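Local coordinates for protein 3-deoxy-manno-octulosonate cytidylyltransferase (Escherichia coli, PDB 1H7E) that couples the eight-carbon sugar KDO to CMP, using CTP and releasing diphosphate, and so probably activates it for lipopolysaccharide synthesis, at residues E108-G113 / V173-Y178; L151-S156 / I210-F215. All coordinates share one frame; numbering follows the deposited sequence.

Interaction 1: E108-G113 / V173-Y178; sequences ETLLQG and VGIYAY
Leu110 reaches from helix 104-116 and sets its branched end between Ile175 and Ala177. These two residues are next-but-one on strand 169-179, so both side chains rise from the same face. The tight spot is methyl against methyl: Leu110 CD2 lies 3.5 Å from Ile175 CG2. The same methyl passes over the strand backbone, 4.1 Å from Tyr176 C. The second touch is looser, with Leu110 CG 3.9 Å from Ala177 CB. Leu110 has CG opposite the backbone N (chi1 -173°), which carries the branch away from the helix and onto the sheet. The axes of the two segments come within 9.0 Å of each other, at 29°, with the small Ala177 at the closest pair of CA atoms. The outer side of the helix is the solvent side. Gln112 is exposed there; Glu108 OE2 makes a salt bridge with Arg105 and accepts a hydrogen bond from Ala41 N. Tyr176 points to the far face of the sheet, where its OH is hydrogen-bonded to His172 NE2. This is helix-on-sheet packing in the alpha/beta core of a GT-A-type nucleotidyltransferase. Strand 169-179 runs between strands 91-94 and 122-129, and the helix spans all three: Leu111 meets Ile91 and Ile93, while Leu110 also touches Ala123.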
# COMPACT_ATOMS: atom_id res chain seq x y z
N GLU A 108 15.70 8.21 -18.66
CA GLU A 108 15.76 9.67 -18.60
C GLU A 108 14.57 10.24 -17.82
O GLU A 108 14.72 11.22 -17.08
CB GLU A 108 15.82 10.26 -20.01
CG GLU A 108 17.19 10.11 -20.65
CD GLU A 108 17.25 10.50 -22.12
OE1 GLU A 108 16.31 11.16 -22.63
OE2 GLU A 108 18.24 10.13 -22.78
N THR A 109 13.40 9.61 -17.98
CA THR A 109 12.17 10.02 -17.28
C THR A 109 12.41 9.85 -15.79
O THR A 109 12.09 10.73 -14.99
CB THR A 109 10.96 9.13 -17.70
OG1 THR A 109 10.56 9.47 -19.03
CG2 THR A 109 9.77 9.32 -16.76
N LEU A 110 13.02 8.74 -15.43
CA LEU A 110 13.32 8.42 -14.05
C LEU A 110 14.30 9.45 -13.48
O LEU A 110 14.05 10.05 -12.43
CB LEU A 110 13.90 7.01 -14.00
CG LEU A 110 14.17 6.31 -12.68
CD1 LEU A 110 12.86 6.09 -11.95
CD2 LEU A 110 14.83 4.98 -12.98
N LEU A 111 15.37 9.73 -14.22
CA LEU A 111 16.40 10.69 -13.78
C LEU A 111 15.84 12.09 -13.65
O LEU A 111 16.20 12.82 -12.72
CB LEU A 111 17.58 10.71 -14.76
CG LEU A 111 19.02 10.62 -14.23
CD1 LEU A 111 19.94 11.10 -15.32
CD2 LEU A 111 19.22 11.44 -12.98
N GLN A 112 14.97 12.49 -14.59
CA GLN A 112 14.34 13.80 -14.55
C GLN A 112 13.46 13.94 -13.29
O GLN A 112 13.40 15.01 -12.67
CB GLN A 112 13.51 14.05 -15.82
CG GLN A 112 13.08 15.51 -16.00
CD GLN A 112 14.24 16.49 -15.80
OE1 GLN A 112 15.13 16.61 -16.65
NE2 GLN A 112 14.26 17.16 -14.64
N GLY A 113 12.77 12.86 -12.94
CA GLY A 113 11.93 12.88 -11.76
C GLY A 113 12.74 13.16 -10.51
O GLY A 113 12.31 13.94 -9.65
N VAL A 173 8.13 -2.06 -12.88
CA VAL A 173 9.30 -2.31 -13.74
C VAL A 173 10.51 -2.09 -12.82
O VAL A 173 10.73 -0.97 -12.36
CB VAL A 173 9.35 -1.31 -14.95
CG1 VAL A 173 10.64 -1.52 -15.76
CG2 VAL A 173 8.12 -1.51 -15.85
N GLY A 174 11.26 -3.16 -12.59
CA GLY A 174 12.40 -3.17 -11.67
C GLY A 174 13.66 -2.35 -11.87
O GLY A 174 14.76 -2.85 -11.64
N ILE A 175 13.49 -1.09 -12.27
CA ILE A 175 14.59 -0.14 -12.46
C ILE A 175 14.41 0.90 -11.38
O ILE A 175 13.31 1.45 -11.22
CB ILE A 175 14.49 0.56 -13.81
CG1 ILE A 175 14.70 -0.47 -14.92
CG2 ILE A 175 15.54 1.66 -13.91
CD1 ILE A 175 14.48 0.08 -16.29
N TYR A 176 15.48 1.18 -10.64
CA TYR A 176 15.43 2.14 -9.53
C TYR A 176 16.48 3.23 -9.60
O TYR A 176 17.55 3.01 -10.16
CB TYR A 176 15.69 1.41 -8.22
CG TYR A 176 14.72 0.32 -7.84
CD1 TYR A 176 14.89 -0.99 -8.31
CD2 TYR A 176 13.66 0.58 -6.98
CE1 TYR A 176 14.02 -2.01 -7.91
CE2 TYR A 176 12.78 -0.43 -6.57
CZ TYR A 176 12.98 -1.72 -7.04
OH TYR A 176 12.15 -2.72 -6.61
N ALA A 177 16.15 4.40 -9.04
CA ALA A 177 17.09 5.53 -8.91
C ALA A 177 17.11 5.79 -7.40
O ALA A 177 16.06 5.94 -6.76
CB ALA A 177 16.59 6.76 -9.66
N TYR A 178 18.30 5.80 -6.81
CA TYR A 178 18.46 6.03 -5.38
C TYR A 178 19.34 7.22 -5.13
O TYR A 178 20.35 7.37 -5.79
CB TYR A 178 19.18 4.87 -4.69
CG TYR A 178 18.52 3.53 -4.79
CD1 TYR A 178 17.61 3.10 -3.82
CD2 TYR A 178 18.85 2.65 -5.81
CE1 TYR A 178 17.05 1.84 -3.86
CE2 TYR A 178 18.28 1.37 -5.87
CZ TYR A 178 17.39 0.98 -4.88
OH TYR A 178 16.85 -0.28 -4.90

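Interaction 2: L151-S156 / I210-F215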
# COMPACT_ATOMS: atom_id res chain seq x y z
N LEU A 151 1.86 3.23 -2.71
CA LEU A 151 1.19 2.93 -1.44
C LEU A 151 1.67 1.53 -1.00
O LEU A 151 1.98 1.30 0.16
CB LEU A 151 -0.35 2.92 -1.61
CG LEU A 151 -0.98 4.28 -1.92
CD1 LEU A 151 -2.50 4.12 -2.02
CD2 LEU A 151 -0.61 5.30 -0.86
N TYR A 152 1.75 0.61 -1.95
CA TYR A 152 2.18 -0.76 -1.65
C TYR A 152 2.52 -1.48 -2.96
O TYR A 152 2.05 -1.07 -4.04
CB TYR A 152 1.05 -1.51 -0.88
CG TYR A 152 1.42 -2.89 -0.33
CD1 TYR A 152 2.45 -3.04 0.60
CD2 TYR A 152 0.76 -4.04 -0.76
CE1 TYR A 152 2.81 -4.29 1.08
CE2 TYR A 152 1.11 -5.31 -0.28
CZ TYR A 152 2.15 -5.41 0.64
OH TYR A 152 2.54 -6.64 1.11
N PHE A 153 3.35 -2.52 -2.87
CA PHE A 153 3.76 -3.36 -4.01
C PHE A 153 3.34 -4.77 -3.56
O PHE A 153 3.60 -5.15 -2.42
CB PHE A 153 5.29 -3.41 -4.20
CG PHE A 153 5.91 -2.12 -4.66
CD1 PHE A 153 6.26 -1.13 -3.73
CD2 PHE A 153 6.16 -1.91 -6.01
CE1 PHE A 153 6.85 0.08 -4.14
CE2 PHE A 153 6.75 -0.71 -6.44
CZ PHE A 153 7.09 0.29 -5.50
N SER A 154 2.77 -5.57 -4.45
CA SER A 154 2.36 -6.91 -4.07
C SER A 154 2.27 -7.87 -5.23
O SER A 154 2.12 -7.45 -6.37
CB SER A 154 0.98 -6.86 -3.39
OG SER A 154 0.65 -8.12 -2.81
N ARG A 155 2.38 -9.17 -4.92
CA ARG A 155 2.22 -10.23 -5.91
C ARG A 155 0.71 -10.49 -6.01
O ARG A 155 0.26 -11.10 -6.97
CB ARG A 155 2.96 -11.50 -5.49
CG ARG A 155 4.49 -11.34 -5.58
CD ARG A 155 5.23 -12.60 -5.17
NE ARG A 155 6.66 -12.33 -5.08
CZ ARG A 155 7.46 -12.15 -6.12
NH1 ARG A 155 7.00 -12.23 -7.37
NH2 ARG A 155 8.72 -11.80 -5.93
N SER A 156 -0.06 -10.03 -5.02
CA SER A 156 -1.53 -10.18 -5.06
C SER A 156 -2.10 -9.12 -5.98
O SER A 156 -1.56 -8.02 -6.10
CB SER A 156 -2.19 -9.93 -3.70
OG SER A 156 -1.96 -10.96 -2.77
N ILE A 210 10.40 5.25 3.88
CA ILE A 210 11.12 5.90 2.80
C ILE A 210 10.19 5.90 1.57
O ILE A 210 9.76 4.85 1.11
CB ILE A 210 12.43 5.17 2.49
CG1 ILE A 210 13.39 5.33 3.67
CG2 ILE A 210 13.06 5.72 1.19
CD1 ILE A 210 14.49 4.29 3.70
N ASN A 211 9.90 7.09 1.07
CA ASN A 211 9.01 7.24 -0.06
C ASN A 211 9.59 6.78 -1.39
O ASN A 211 10.74 7.06 -1.71
CB ASN A 211 8.56 8.69 -0.19
CG ASN A 211 7.54 8.89 -1.29
OD1 ASN A 211 6.52 8.20 -1.33
ND2 ASN A 211 7.84 9.80 -2.22
N ILE A 212 8.78 6.07 -2.17
CA ILE A 212 9.20 5.60 -3.47
C ILE A 212 8.19 6.14 -4.49
O ILE A 212 7.01 5.80 -4.42
CB ILE A 212 9.22 4.07 -3.55
CG1 ILE A 212 10.15 3.46 -2.49
CG2 ILE A 212 9.59 3.61 -4.97
CD1 ILE A 212 10.07 1.92 -2.46
N ARG A 213 8.64 7.06 -5.35
CA ARG A 213 7.76 7.61 -6.37
C ARG A 213 7.85 6.70 -7.59
O ARG A 213 8.93 6.32 -8.01
CB ARG A 213 8.10 9.05 -6.71
CG ARG A 213 7.10 9.67 -7.69
CD ARG A 213 7.05 11.19 -7.57
NE ARG A 213 6.63 11.61 -6.23
CZ ARG A 213 7.11 12.66 -5.57
NH1 ARG A 213 8.05 13.44 -6.13
NH2 ARG A 213 6.70 12.89 -4.33
N THR A 214 6.70 6.36 -8.16
CA THR A 214 6.64 5.42 -9.28
C THR A 214 6.06 6.06 -10.52
O THR A 214 4.83 6.21 -10.60
CB THR A 214 5.77 4.17 -8.86
OG1 THR A 214 6.22 3.67 -7.60
CG2 THR A 214 5.91 3.03 -9.84
N PHE A 215 6.93 6.34 -11.50
CA PHE A 215 6.57 6.96 -12.80
C PHE A 215 6.05 6.00 -13.86
O PHE A 215 6.67 4.98 -14.17
CB PHE A 215 7.76 7.72 -13.39
CG PHE A 215 8.30 8.78 -12.49
CD1 PHE A 215 7.78 10.07 -12.52
CD2 PHE A 215 9.30 8.48 -11.58
CE1 PHE A 215 8.26 11.04 -11.67
CE2 PHE A 215 9.79 9.45 -10.72
CZ PHE A 215 9.26 10.74 -10.76
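Phe153 is the centre of this contact: its ring leans across to Ile212 and Thr214 on strand 212-216. Phe153 CE1 lies 4.1 Å from Ile212 CD1. The next ring atom, Phe153 CZ, sits 4.2 Å from Ile212 CG2, so both branches of the isoleucine meet the ring. Phe153 CZ is also 4.1 Å from Thr214 OG1. Ile212 and Thr214 are next-but-one on their strand and offer a common face to the phenylalanine. In Phe153 the ring is turned opposite the carbonyl carbon (chi1 -69°), and its CE1 and CZ reach the other strand, which they meet obliquely. Strand 150-154 pairs with strand 141-144. Side chains make the contact between the segments, while Ile212 is hydrogen-bonded through its backbone to Ala150 just before. The ring also meets His172 edge-to-face and touches Met206 and Val142. Beyond it, Ser154 OG accepts from Ser156 N at 3.0 Å in an ST turn, and Ser156 OG bonds to Pro157 O of the second subunit. The contact itself is mainly apolar, with dispersion as its main attraction. Thr214 OG1 is buried beside the ring without a hydrogen-bond partner, so this hydroxyl probably pays some cost for its burial, and the contact gives packing rather than directional bonding.

The centres of interactions 1 and 2 lie about 14 Å apart, and both reach the same seven-stranded mixed sheet. Along the chain their segments alternate: 108-113, 151-156, 173-178, 210-215. Strand 169-179 is inside the sheet, strand 212-216 is one of its two edge strands within this chain, and strand 122-129 lies between them. Phe215 of segment 210-215 touches helix 104-116, with Phe215 CZ 3.6 Å from Gly113 CA. Interaction 1 lies on one face of the sheet, and interaction 2 joins the opposite face to strands 141-144 and 150-154. Residues of strand 150-154 and those just after it touch the second subunit, so this chain of contacts links the core to the dimer interface.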